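Local coordinates for putative MAR1 (Leishmania donovani, PDB 1X9G), which is of unknown function but belongs to the isochorismatase superfamily and is a putative MAR1 ribonuclease, at residues 61-66 and 98-103. Sequence-based numbering, arbitrary orientation.
Sequences KYIVTE and PQVEEL
Ile63 offers a different branch to each of two residues on the short helix 98-102 and its C-terminal end. Ile63 CG2 lies 3.7 Å from Val100 CG1, with the two side chains slanting across one another. The other branch, with CG1 anti to the carbonyl carbon (chi1 -55°) and CD1 extended beyond it, meets Leu103 tip to tip, Ile63 CD1 lying 3.9 Å from Leu103 CD2. This is the tightly packed, apolar part: Ile63 and Val100 are buried, whereas Leu103 is partly exposed. Ile63 also rests on Ala22 and Leu24 of the neighbouring strand, while Val100 reaches Ile88. Strand 60-67 runs between strands 86-90 and 21-26 in the parallel sheet of the alpha/beta isochorismatase fold, and helix 98-102 packs on one face of the sheet, in the connection from strand 86-90 to strand 109-115. Toward Lys61 the contact becomes polar and partly exposed. The lysine chain, extended beyond CG, carries NZ to a 3.0 Å hydrogen bond with Leu103 O. The ammonium approaches from above the carbonyl plane, 59° out of it, rather than along a lone pair. NZ also forms a salt bridge with Asp106, its stronger partner, just beyond the helix end.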
loop_
_atom_site.group_PDB
_atom_site.type_symbol
_atom_site.label_atom_id
_atom_site.label_comp_id
_atom_site.label_asym_id
_atom_site.label_seq_id
_atom_site.Cartn_x
_atom_site.Cartn_y
_atom_site.Cartn_z
ATOM N N LYS A 61 11.964 -21.090 -20.529
ATOM C CA LYS A 61 12.590 -20.357 -21.625
ATOM C C LYS A 61 13.237 -19.063 -21.105
ATOM O O LYS A 61 12.867 -18.552 -20.030
ATOM C CB LYS A 61 11.545 -19.990 -22.687
ATOM C CG LYS A 61 10.614 -21.167 -23.037
ATOM C CD LYS A 61 9.415 -20.504 -23.995
ATOM C CE LYS A 61 8.560 -21.983 -24.305
ATOM N NZ LYS A 61 7.405 -21.545 -25.214
ATOM N N TYR A 62 14.175 -18.518 -21.877
ATOM C CA TYR A 62 14.814 -17.254 -21.511
ATOM C C TYR A 62 14.779 -16.295 -22.703
ATOM O O TYR A 62 15.149 -16.660 -23.823
ATOM C CB TYR A 62 16.235 -17.526 -21.049
ATOM C CG TYR A 62 16.883 -16.408 -20.289
ATOM C CD1 TYR A 62 17.030 -16.485 -18.895
ATOM C CD2 TYR A 62 17.368 -15.258 -20.957
ATOM C CE1 TYR A 62 17.628 -15.463 -18.181
ATOM C CE2 TYR A 62 17.981 -14.228 -20.252
ATOM C CZ TYR A 62 18.105 -14.343 -18.867
ATOM O OH TYR A 62 18.718 -13.344 -18.167
ATOM N N ILE A 63 14.333 -15.065 -22.471
ATOM C CA ILE A 63 13.986 -14.154 -23.557
ATOM C C ILE A 63 14.602 -12.757 -23.313
ATOM O O ILE A 63 14.503 -12.202 -22.226
ATOM C CB ILE A 63 12.430 -14.116 -23.771
ATOM C CG1 ILE A 63 11.877 -15.531 -23.992
ATOM C CG2 ILE A 63 11.998 -13.151 -24.902
ATOM C CD1 ILE A 63 10.352 -15.594 -24.032
ATOM N N VAL A 64 15.264 -12.211 -24.320
ATOM C CA VAL A 64 15.933 -10.930 -24.225
ATOM C C VAL A 64 15.253 -10.110 -25.291
ATOM O O VAL A 64 15.174 -10.534 -26.440
ATOM C CB VAL A 64 17.434 -11.063 -24.597
ATOM C CG1 VAL A 64 18.142 -9.729 -24.607
ATOM C CG2 VAL A 64 18.147 -12.070 -23.662
ATOM N N THR A 65 14.720 -8.953 -24.912
ATOM C CA THR A 65 14.293 -7.977 -25.918
ATOM C C THR A 65 15.312 -6.840 -25.910
ATOM O O THR A 65 15.799 -6.437 -24.834
ATOM C CB THR A 65 12.890 -7.395 -25.635
ATOM O OG1 THR A 65 12.964 -6.619 -24.450
ATOM C CG2 THR A 65 11.877 -8.466 -25.421
ATOM N N GLU A 66 15.656 -6.342 -27.104
ATOM C CA GLU A 66 16.401 -5.097 -27.221
ATOM C C GLU A 66 15.491 -4.147 -27.953
ATOM O O GLU A 66 14.925 -4.492 -28.994
ATOM C CB GLU A 66 17.690 -5.219 -28.029
ATOM C CG GLU A 66 18.407 -6.555 -28.049
ATOM C CD GLU A 66 19.827 -6.424 -28.566
ATOM O OE1 GLU A 66 20.015 -6.202 -29.788
ATOM O OE2 GLU A 66 20.758 -6.523 -27.743
ATOM N N PRO A 98 4.574 -9.811 -31.668
ATOM C CA PRO A 98 4.276 -11.076 -32.362
ATOM C C PRO A 98 5.232 -12.208 -32.045
ATOM O O PRO A 98 4.775 -13.314 -31.721
ATOM C CB PRO A 98 4.377 -10.688 -33.817
ATOM C CG PRO A 98 3.826 -9.284 -33.825
ATOM C CD PRO A 98 4.247 -8.655 -32.528
ATOM N N GLN A 99 6.539 -11.946 -32.116
ATOM C CA GLN A 99 7.528 -12.997 -31.815
ATOM C C GLN A 99 7.361 -13.606 -30.429
ATOM O O GLN A 99 7.317 -14.823 -30.286
ATOM C CB GLN A 99 8.964 -12.520 -32.027
ATOM C CG GLN A 99 9.508 -12.897 -33.391
ATOM C CD GLN A 99 10.755 -12.121 -33.782
ATOM O OE1 GLN A 99 10.824 -10.890 -33.629
ATOM N NE2 GLN A 99 11.752 -12.837 -34.320
ATOM N N VAL A 100 7.231 -12.760 -29.410
ATOM C CA VAL A 100 7.171 -13.241 -28.025
ATOM C C VAL A 100 5.828 -13.887 -27.699
ATOM O O VAL A 100 5.768 -14.791 -26.888
ATOM C CB VAL A 100 7.502 -12.118 -27.006
ATOM C CG1 VAL A 100 8.998 -12.066 -26.722
ATOM C CG2 VAL A 100 7.060 -10.820 -27.539
ATOM N N GLU A 101 4.760 -13.427 -28.341
ATOM C CA GLU A 101 3.440 -14.004 -28.132
ATOM C C GLU A 101 3.403 -15.516 -28.394
ATOM O O GLU A 101 2.973 -16.291 -27.542
ATOM C CB GLU A 101 2.406 -13.300 -29.000
ATOM C CG GLU A 101 2.476 -11.796 -28.979
ATOM C CD GLU A 101 1.193 -11.159 -29.489
ATOM O OE1 GLU A 101 0.107 -11.661 -29.101
ATOM O OE2 GLU A 101 1.264 -10.165 -30.267
ATOM N N GLU A 102 3.847 -15.929 -29.576
ATOM C CA GLU A 102 3.861 -17.344 -29.919
ATOM C C GLU A 102 4.844 -18.117 -29.024
ATOM O O GLU A 102 4.626 -19.290 -28.689
ATOM C CB GLU A 102 4.137 -17.568 -31.423
ATOM C CG GLU A 102 5.190 -16.650 -32.095
ATOM C CD GLU A 102 5.345 -16.911 -33.626
ATOM O OE1 GLU A 102 4.765 -17.922 -34.133
ATOM O OE2 GLU A 102 6.054 -16.108 -34.316
ATOM N N LEU A 103 5.904 -17.426 -28.614
ATOM C CA LEU A 103 6.915 -17.988 -27.724
ATOM C C LEU A 103 6.395 -18.109 -26.271
ATOM O O LEU A 103 7.106 -18.583 -25.376
ATOM C CB LEU A 103 8.171 -17.128 -27.832
ATOM C CG LEU A 103 9.613 -17.533 -27.530
ATOM C CD1 LEU A 103 10.115 -18.793 -28.307
ATOM C CD2 LEU A 103 10.464 -16.337 -27.850
#